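Local coordinates for 47 KDA membrane antigen (PDB 1O75), which is a penicillin-binding lipoprotein antigen of the syphilis spirochaete with zinc-stimulated carboxypeptidase activity, possibly trimming peptidoglycan peptides as a D,D-carboxypeptidase, at residues Y69-L74 with T148-H153. The protein carries 2 engineered substitutions. Sequence-based numbering, arbitrary orientation.
Sequences YAVEVL and TNVKVH. With XE (xenon), chain G.
Strands 69-74 and 148-153 run antiparallel, their axes 4.6 Å apart at closest approach and 164° between directions. Glu72 and Lys151 form a hydrogen-bonded pair, each N-H reaching the other's carbonyl: Glu72 N to Lys151 O and Lys151 N to Glu72 O are both 2.8 Å. His153 N meets Ala70 O nearly along the C=O axis. At the other end the ladder breaks its rhythm in a classic beta bulge, where Thr148 and Asn149 together face Leu74. Leu74 O therefore takes two backbone bonds, a short, almost straight one from Thr148 N (2.7 Å) and a longer one from Asn149 N (3.2 Å), while Leu74 N donates to Asn149 O from above the carbonyl plane. This pairing joins two long strands of the large mixed sheet in the N-terminal part of the chain, and 101-114 continues the sheet beyond 69-74.

The valines share one face. Val71 CG1, anti to its backbone N, crosses obliquely against Val150 CG1 at 3.5 Å, and Val73 lies alongside Val150 and points the same way; helix 60-65 covers this layer through Ala62 and Gln65. The opposite face is more polar. Glu72 extends so that OE1 accepts a hydrogen bond from His153 NE2 (2.9 Å); the oxygen lies in the imidazole plane, whereas the nitrogen meets it from above the carboxylate plane, the two planes being 56° apart. The fully extended Lys151 runs past the same oxygen, its NZ 4.1 Å from Glu72 OE1, beyond a salt bridge, yet near enough that the ammonium charge, together with the N-H of His153, may favour an ionised carboxylate. Farther along, Leu74 CD2 packs on Asn149 ND2. Between these groups sits a xenon atom, 3.7 Å from Lys151 CB and in touch with Glu72 O and Leu74 N, in a pocket that Met104 of the adjoining strand completes.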
loop_
_atom_site.group_PDB
_atom_site.type_symbol
_atom_site.label_atom_id
_atom_site.label_comp_id
_atom_site.label_asym_id
_atom_site.label_seq_id
_atom_site.Cartn_x
_atom_site.Cartn_y
_atom_site.Cartn_z
ATOM N N TYR B 69 -13.147 5.252 -19.794
ATOM C CA TYR B 69 -13.640 4.112 -20.565
ATOM C C TYR B 69 -15.162 4.010 -20.690
ATOM O O TYR B 69 -15.895 4.559 -19.859
ATOM C CB TYR B 69 -13.102 2.820 -19.934
ATOM C CG TYR B 69 -11.583 2.826 -19.796
ATOM C CD1 TYR B 69 -10.756 2.421 -20.857
ATOM C CD2 TYR B 69 -10.971 3.287 -18.626
ATOM C CE1 TYR B 69 -9.334 2.483 -20.751
ATOM C CE2 TYR B 69 -9.564 3.344 -18.511
ATOM C CZ TYR B 69 -8.763 2.947 -19.581
ATOM O OH TYR B 69 -7.398 3.050 -19.486
ATOM N N ALA B 70 -15.611 3.287 -21.719
ATOM C CA ALA B 70 -17.038 3.042 -21.976
ATOM C C ALA B 70 -17.335 1.819 -21.125
ATOM O O ALA B 70 -16.955 0.696 -21.467
ATOM C CB ALA B 70 -17.278 2.740 -23.472
ATOM N N VAL B 71 -18.018 2.033 -20.009
ATOM C CA VAL B 71 -18.278 0.950 -19.065
ATOM C C VAL B 71 -19.742 0.650 -18.794
ATOM O O VAL B 71 -20.565 1.568 -18.743
ATOM C CB VAL B 71 -17.657 1.307 -17.692
ATOM C CG1 VAL B 71 -17.961 0.197 -16.649
ATOM C CG2 VAL B 71 -16.164 1.558 -17.850
ATOM N N GLU B 72 -20.057 -0.629 -18.605
ATOM C CA GLU B 72 -21.411 -1.026 -18.216
ATOM C C GLU B 72 -21.245 -1.889 -16.981
ATOM O O GLU B 72 -20.283 -2.665 -16.876
ATOM C CB GLU B 72 -22.119 -1.866 -19.293
ATOM C CG GLU B 72 -22.512 -1.105 -20.541
ATOM C CD GLU B 72 -23.181 -2.013 -21.557
ATOM O OE1 GLU B 72 -22.556 -3.004 -21.987
ATOM O OE2 GLU B 72 -24.338 -1.746 -21.915
ATOM N N VAL B 73 -22.169 -1.757 -16.038
ATOM C CA VAL B 73 -22.122 -2.571 -14.846
ATOM C C VAL B 73 -23.462 -3.269 -14.685
ATOM O O VAL B 73 -24.503 -2.753 -15.098
ATOM C CB VAL B 73 -21.814 -1.733 -13.572
ATOM C CG1 VAL B 73 -20.392 -1.196 -13.641
ATOM C CG2 VAL B 73 -22.779 -0.577 -13.457
ATOM N N LEU B 74 -23.407 -4.466 -14.125
ATOM C CA LEU B 74 -24.579 -5.282 -13.859
ATOM C C LEU B 74 -24.648 -5.436 -12.345
ATOM O O LEU B 74 -23.623 -5.682 -11.701
ATOM C CB LEU B 74 -24.408 -6.669 -14.475
ATOM C CG LEU B 74 -25.550 -7.654 -14.218
ATOM C CD1 LEU B 74 -26.730 -7.260 -15.102
ATOM C CD2 LEU B 74 -25.103 -9.087 -14.543
ATOM N N THR B 148 -22.179 -6.621 -9.658
ATOM C CA THR B 148 -21.655 -7.986 -9.712
ATOM C C THR B 148 -20.763 -8.241 -10.941
ATOM O O THR B 148 -19.931 -9.155 -10.935
ATOM C CB THR B 148 -22.778 -9.032 -9.733
ATOM O OG1 THR B 148 -23.637 -8.779 -10.853
ATOM C CG2 THR B 148 -23.571 -8.990 -8.429
ATOM N N ASN B 149 -20.950 -7.444 -11.990
ATOM C CA ASN B 149 -20.168 -7.602 -13.217
ATOM C C ASN B 149 -19.910 -6.257 -13.848
ATOM O O ASN B 149 -20.680 -5.311 -13.663
ATOM C CB ASN B 149 -20.913 -8.466 -14.248
ATOM C CG ASN B 149 -21.183 -9.862 -13.756
ATOM O OD1 ASN B 149 -20.385 -10.778 -13.959
ATOM N ND2 ASN B 149 -22.317 -10.031 -13.079
ATOM N N VAL B 150 -18.823 -6.180 -14.614
ATOM C CA VAL B 150 -18.474 -4.955 -15.306
ATOM C C VAL B 150 -18.040 -5.350 -16.710
ATOM O O VAL B 150 -17.428 -6.405 -16.911
ATOM C CB VAL B 150 -17.326 -4.211 -14.602
ATOM C CG1 VAL B 150 -16.996 -2.932 -15.359
ATOM C CG2 VAL B 150 -17.739 -3.875 -13.157
ATOM N N LYS B 151 -18.373 -4.511 -17.675
ATOM C CA LYS B 151 -18.025 -4.777 -19.060
ATOM C C LYS B 151 -17.449 -3.479 -19.593
ATOM O O LYS B 151 -18.100 -2.438 -19.518
ATOM C CB LYS B 151 -19.282 -5.187 -19.838
ATOM C CG LYS B 151 -19.059 -5.523 -21.301
ATOM C CD LYS B 151 -20.336 -6.044 -21.946
ATOM C CE LYS B 151 -20.272 -5.932 -23.463
ATOM N NZ LYS B 151 -21.540 -6.377 -24.144
ATOM N N VAL B 152 -16.209 -3.534 -20.080
ATOM C CA VAL B 152 -15.544 -2.358 -20.619
ATOM C C VAL B 152 -15.347 -2.551 -22.134
ATOM O O VAL B 152 -14.728 -3.528 -22.558
ATOM C CB VAL B 152 -14.195 -2.159 -19.922
ATOM C CG1 VAL B 152 -13.602 -0.797 -20.320
ATOM C CG2 VAL B 152 -14.389 -2.256 -18.397
ATOM N N HIS B 153 -15.850 -1.614 -22.934
ATOM C CA HIS B 153 -15.799 -1.724 -24.396
ATOM C C HIS B 153 -14.641 -1.044 -25.099
ATOM O O HIS B 153 -14.277 -1.430 -26.218
ATOM C CB HIS B 153 -17.066 -1.144 -25.022
ATOM C CG HIS B 153 -18.322 -1.839 -24.611
ATOM N ND1 HIS B 153 -19.034 -2.820 -25.214
ATOM C CD2 HIS B 153 -18.997 -1.531 -23.450
ATOM C CE1 HIS B 153 -20.121 -3.081 -24.412
ATOM N NE2 HIS B 153 -20.076 -2.289 -23.355
HETATM XE XE XE G . -22.018 -5.878 -17.415
#